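Local coordinates for protein acetoacetate decarboxylase (Sphingomonas wittichii, PDB 5UPB) that is an acetoacetate decarboxylase-like enzyme, classed as a lyase, whose precise substrate and reaction cannot be inferred from its family alone, at residues Met27-Tyr31 with Arg160-Thr164; Glu83-Ile88 with Phe99-Trp104. All blocks are in the same frame, centred on the assembly; numbering follows the deposited sequence.

Interaction 1 (Met27-Tyr31 with Arg160-Thr164); sequences MLTVY and RLGLT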
loop_
_atom_site.group_PDB
_atom_site.type_symbol
_atom_site.label_atom_id
_atom_site.label_comp_id
_atom_site.label_asym_id
_atom_site.label_seq_id
_atom_site.Cartn_x
_atom_site.Cartn_y
_atom_site.Cartn_z
ATOM N N MET A 27 8.888 -11.697 16.822
ATOM C CA MET A 27 9.978 -11.953 15.887
ATOM C C MET A 27 9.886 -13.380 15.369
ATOM O O MET A 27 9.581 -14.314 16.129
ATOM C CB MET A 27 11.365 -11.804 16.549
ATOM C CG MET A 27 11.615 -10.447 17.175
ATOM S SD MET A 27 11.846 -9.213 15.946
ATOM C CE MET A 27 13.473 -9.621 15.353
ATOM N N LEU A 28 10.164 -13.531 14.082
ATOM C CA LEU A 28 10.448 -14.819 13.455
ATOM C C LEU A 28 11.877 -14.763 12.942
ATOM O O LEU A 28 12.223 -13.867 12.159
ATOM C CB LEU A 28 9.465 -15.097 12.312
ATOM C CG LEU A 28 9.838 -16.230 11.359
ATOM C CD1 LEU A 28 9.891 -17.561 12.138
ATOM C CD2 LEU A 28 8.814 -16.336 10.204
ATOM N N THR A 29 12.711 -15.691 13.392
ATOM C CA THR A 29 14.125 -15.676 13.059
ATOM C C THR A 29 14.604 -17.042 12.585
ATOM O O THR A 29 14.298 -18.076 13.201
ATOM C CB THR A 29 14.942 -15.219 14.273
ATOM O OG1 THR A 29 14.507 -13.905 14.651
ATOM C CG2 THR A 29 16.430 -15.193 13.967
ATOM N N VAL A 30 15.381 -17.029 11.495
ATOM C CA VAL A 30 16.060 -18.203 10.984
ATOM C C VAL A 30 17.553 -17.910 10.951
ATOM O O VAL A 30 17.997 -16.905 10.375
ATOM C CB VAL A 30 15.545 -18.609 9.608
ATOM C CG1 VAL A 30 16.396 -19.764 9.061
ATOM C CG2 VAL A 30 14.089 -18.988 9.717
ATOM N N TYR A 31 18.315 -18.780 11.580
ATOM C CA TYR A 31 19.759 -18.696 11.553
ATOM C C TYR A 31 20.318 -19.522 10.401
ATOM O O TYR A 31 19.796 -20.591 10.065
ATOM C CB TYR A 31 20.330 -19.182 12.880
ATOM C CG TYR A 31 19.906 -18.292 14.010
ATOM C CD1 TYR A 31 20.456 -17.018 14.163
ATOM C CD2 TYR A 31 18.972 -18.730 14.954
ATOM C CE1 TYR A 31 20.051 -16.180 15.204
ATOM C CE2 TYR A 31 18.572 -17.900 15.998
ATOM C CZ TYR A 31 19.128 -16.637 16.129
ATOM O OH TYR A 31 18.745 -15.829 17.173
ATOM N N ARG A 160 11.255 -15.329 1.950
ATOM C CA ARG A 160 10.196 -15.923 2.743
ATOM C C ARG A 160 10.832 -16.709 3.884
ATOM O O ARG A 160 11.877 -17.326 3.694
ATOM C CB ARG A 160 9.336 -16.881 1.931
ATOM C CG ARG A 160 8.868 -16.325 0.611
ATOM C CD ARG A 160 8.448 -17.452 -0.316
ATOM N NE ARG A 160 7.276 -18.170 0.185
ATOM C CZ ARG A 160 6.886 -19.345 -0.292
ATOM N NH1 ARG A 160 7.585 -19.947 -1.253
ATOM N NH2 ARG A 160 5.803 -19.919 0.194
ATOM N N LEU A 161 10.201 -16.667 5.049
ATOM C CA LEU A 161 10.635 -17.400 6.238
ATOM C C LEU A 161 9.444 -18.105 6.849
ATOM O O LEU A 161 8.312 -17.615 6.782
ATOM C CB LEU A 161 11.171 -16.521 7.349
ATOM C CG LEU A 161 12.437 -15.723 7.223
ATOM C CD1 LEU A 161 12.693 -15.110 8.597
ATOM C CD2 LEU A 161 13.574 -16.608 6.761
ATOM N N GLY A 162 9.722 -19.225 7.515
ATOM C CA GLY A 162 8.665 -19.924 8.217
ATOM C C GLY A 162 9.245 -20.811 9.296
ATOM O O GLY A 162 10.446 -21.098 9.325
ATOM N N LEU A 163 8.370 -21.238 10.191
ATOM C CA LEU A 163 8.740 -22.095 11.320
ATOM C C LEU A 163 7.580 -23.031 11.608
ATOM O O LEU A 163 6.438 -22.573 11.704
ATOM C CB LEU A 163 9.012 -21.248 12.565
ATOM C CG LEU A 163 9.530 -21.993 13.770
ATOM C CD1 LEU A 163 10.937 -22.494 13.481
ATOM C CD2 LEU A 163 9.501 -21.058 14.967
ATOM N N THR A 164 7.874 -24.330 11.771
ATOM C CA THR A 164 6.927 -25.271 12.369
ATOM C C THR A 164 7.450 -25.556 13.774
ATOM O O THR A 164 8.535 -26.121 13.932
ATOM C CB THR A 164 6.814 -26.569 11.585
ATOM O OG1 THR A 164 6.398 -26.294 10.251
ATOM C CG2 THR A 164 5.786 -27.475 12.246
#

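Interaction 2 (Glu83-Ile88 with Phe99-Trp104); sequences EAALSI and FPAFVW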
loop_
_atom_site.group_PDB
_atom_site.type_symbol
_atom_site.label_atom_id
_atom_site.label_comp_id
_atom_site.label_asym_id
_atom_site.label_seq_id
_atom_site.Cartn_x
_atom_site.Cartn_y
_atom_site.Cartn_z
ATOM N N GLU A 83 9.233 -5.199 9.825
ATOM C CA GLU A 83 10.601 -5.153 9.343
ATOM C C GLU A 83 11.129 -6.544 9.051
ATOM O O GLU A 83 10.838 -7.507 9.778
ATOM C CB GLU A 83 11.487 -4.471 10.368
ATOM C CG GLU A 83 12.936 -4.322 9.964
ATOM C CD GLU A 83 13.700 -3.425 10.949
ATOM O OE1 GLU A 83 13.580 -2.188 10.839
ATOM O OE2 GLU A 83 14.382 -3.941 11.858
ATOM N N ALA A 84 11.908 -6.638 7.958
ATOM C CA ALA A 84 12.618 -7.863 7.617
ATOM C C ALA A 84 14.088 -7.534 7.393
ATOM O O ALA A 84 14.437 -6.487 6.821
ATOM C CB ALA A 84 12.005 -8.496 6.369
ATOM N N ALA A 85 14.958 -8.466 7.752
ATOM C CA ALA A 85 16.378 -8.190 7.631
ATOM C C ALA A 85 17.178 -9.455 7.419
ATOM O O ALA A 85 16.798 -10.550 7.853
ATOM C CB ALA A 85 16.913 -7.476 8.862
ATOM N N LEU A 86 18.335 -9.253 6.786
ATOM C CA LEU A 86 19.414 -10.234 6.704
ATOM C C LEU A 86 20.641 -9.608 7.348
ATOM O O LEU A 86 21.145 -8.586 6.858
ATOM C CB LEU A 86 19.687 -10.591 5.239
ATOM C CG LEU A 86 18.480 -11.183 4.518
ATOM C CD1 LEU A 86 18.673 -11.232 3.011
ATOM C CD2 LEU A 86 18.255 -12.586 5.051
ATOM N N SER A 87 21.096 -10.179 8.461
ATOM C CA SER A 87 22.169 -9.602 9.261
ATOM C C SER A 87 23.329 -10.580 9.364
ATOM O O SER A 87 23.127 -11.790 9.438
ATOM C CB SER A 87 21.723 -9.230 10.712
ATOM O OG SER A 87 20.640 -8.344 10.717
ATOM N N ILE A 88 24.535 -10.034 9.489
ATOM C CA ILE A 88 25.784 -10.791 9.405
ATOM C C ILE A 88 26.478 -10.762 10.758
ATOM O O ILE A 88 26.710 -9.686 11.326
ATOM C CB ILE A 88 26.694 -10.202 8.316
ATOM C CG1 ILE A 88 25.961 -10.241 6.972
ATOM C CG2 ILE A 88 28.042 -10.935 8.270
ATOM C CD1 ILE A 88 26.651 -9.463 5.859
ATOM N N PHE A 99 25.944 -7.050 11.913
ATOM C CA PHE A 99 25.798 -5.936 10.984
ATOM C C PHE A 99 24.561 -6.217 10.153
ATOM O O PHE A 99 24.518 -7.236 9.444
ATOM C CB PHE A 99 27.013 -5.766 10.071
ATOM C CG PHE A 99 26.850 -4.658 9.068
ATOM C CD1 PHE A 99 26.851 -3.333 9.471
ATOM C CD2 PHE A 99 26.674 -4.951 7.722
ATOM C CE1 PHE A 99 26.682 -2.322 8.559
ATOM C CE2 PHE A 99 26.510 -3.945 6.791
ATOM C CZ PHE A 99 26.520 -2.629 7.201
ATOM N N PRO A 100 23.501 -5.440 10.296
ATOM C CA PRO A 100 22.270 -5.716 9.519
ATOM C C PRO A 100 22.363 -5.145 8.098
ATOM O O PRO A 100 21.840 -4.085 7.775
ATOM C CB PRO A 100 21.185 -5.050 10.371
ATOM C CG PRO A 100 21.900 -3.874 10.981
ATOM C CD PRO A 100 23.350 -4.267 11.171
ATOM N N ALA A 101 23.003 -5.922 7.220
ATOM C CA ALA A 101 23.362 -5.451 5.872
ATOM C C ALA A 101 22.146 -5.029 5.067
ATOM O O ALA A 101 22.156 -3.974 4.433
ATOM C CB ALA A 101 24.104 -6.555 5.123
ATOM N N PHE A 102 21.131 -5.890 4.991
ATOM C CA PHE A 102 19.930 -5.616 4.209
ATOM C C PHE A 102 18.729 -5.619 5.149
ATOM O O PHE A 102 18.407 -6.662 5.727
ATOM C CB PHE A 102 19.701 -6.666 3.117
ATOM C CG PHE A 102 20.851 -6.861 2.162
ATOM C CD1 PHE A 102 21.825 -5.914 2.003
ATOM C CD2 PHE A 102 20.927 -8.020 1.426
ATOM C CE1 PHE A 102 22.866 -6.121 1.120
ATOM C CE2 PHE A 102 21.961 -8.234 0.561
ATOM C CZ PHE A 102 22.928 -7.274 0.410
ATOM N N VAL A 103 18.019 -4.498 5.209
ATOM C CA VAL A 103 16.822 -4.333 6.024
ATOM C C VAL A 103 15.745 -3.672 5.179
ATOM O O VAL A 103 16.021 -2.702 4.460
ATOM C CB VAL A 103 17.110 -3.471 7.264
ATOM C CG1 VAL A 103 15.865 -3.367 8.175
ATOM C CG2 VAL A 103 18.296 -4.042 8.024
ATOM N N TRP A 104 14.515 -4.195 5.266
ATOM C CA TRP A 104 13.338 -3.599 4.641
ATOM C C TRP A 104 12.301 -3.361 5.735
ATOM O O TRP A 104 12.059 -4.245 6.563
ATOM C CB TRP A 104 12.753 -4.497 3.522
ATOM C CG TRP A 104 13.726 -4.808 2.387
ATOM C CD1 TRP A 104 13.828 -4.144 1.172
ATOM C CD2 TRP A 104 14.725 -5.843 2.357
ATOM N NE1 TRP A 104 14.812 -4.722 0.406
ATOM C CE2 TRP A 104 15.382 -5.758 1.111
ATOM C CE3 TRP A 104 15.123 -6.834 3.261
ATOM C CZ2 TRP A 104 16.410 -6.616 0.746
ATOM C CZ3 TRP A 104 16.148 -7.701 2.890
ATOM C CH2 TRP A 104 16.778 -7.576 1.627
#

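Interaction 1 (Met27-Tyr31 with Arg160-Thr164)
Two strands pack face to face here, nearly at right angles. Their axes approach to 7.1 Å and the angle between their directions is 96°. That spacing is too wide for backbone pairing, so the contact is made by apolar side chains. Along the first strand the side chains alternate. Leu-28 points toward the other strand and lies over Leu-161, Gly-162 and Leu-163. CD2 of Leu-28 is 3.7 Å from CB of Leu-161, and CD1 of Leu-28 is 3.8 Å from CB of Leu-163. CD2 of Leu-28 also comes within 4.0 Å of the backbone N of Gly-162, where no side chain intervenes. Thr-29 points away. Val-30 points toward the partner again, and CG2 of Val-30 meets CD2 of Leu-161 at 3.8 Å. Leu-161 therefore touches both inward residues of the first strand. The crossing is characteristic of orthogonal beta packing, with a buried apolar layer between two layers of strands. On one side, strand 21-34 pairs with strands 53-65 and 235-249. On the other, strand 156-166 runs between strands 146-153 and 206-221. Val-147 adds to the packing round Leu-28, Pro-217 to that round Val-30, and Ile-219 to that round Leu-161.

Interaction 2 (Glu83-Ile88 with Phe99-Trp104)
Six backbone hydrogen bonds join these antiparallel strands. Ala-84 and Trp-104 form a reciprocal pair, with both N-to-O distances 2.8 Å. N of Ile-88 donates a hydrogen bond to O of Phe-99, and N of Phe-99 to O of Ile-88, each at 2.8 Å. Between them, N of Leu-86 reaches O of Phe-102 at 2.8 Å, while N of Phe-102 reaches O of Leu-86 at a longer 3.3 Å. OE1 of Glu-83 forms a salt bridge with Lys-121 and OE2 a hydrogen bond with the hydroxyl of Tyr-57. Ala-101 and Phe-102 both face Leu-86, a classic beta bulge that shifts the register by one. Pro-100, just before it, centres an inverse gamma turn. Ala-85 and Val-103 form a non-hydrogen-bonded pair, with CB of Ala-85 3.8 Å from CG2 of Val-103. On the other face, CD1 of Leu-86 meets ring edges, 4.2 Å from CD2 of Phe-102 and 4.3 Å from CZ3 of Trp-104. Phe-102 stacks on Phe-6 of a neighbouring subunit. This bulged beta hairpin lies in the buried centre of the acetoacetate decarboxylase-like fold, and the Glu-83 and Lys-121 pair is consistent with the family's active-site pocket.

How the interactions relate
From the N terminus, the chain enters strand 21-34, which carries Met-27-Tyr-31. It then passes through strand 53-65 into the hairpin of strands 80-92 and 95-105. Interaction 2 closes this short loop, with 10 residues between its segments. Interaction 1 closes only when the chain reaches strand 156-166, with 128 residues between its segments. The hairpin falls within that larger loop, so the two contacts nest and do not cross. Their centres are 14 Å apart and they do not touch. Strand 53-65 connects them, pairing with strand 21-34 and strand 80-92, and strand 156-166 also packs on the hairpin through Phe-159. Interaction 2 joins two consecutive strands edge to edge, whereas interaction 1 packs distant strands face to face.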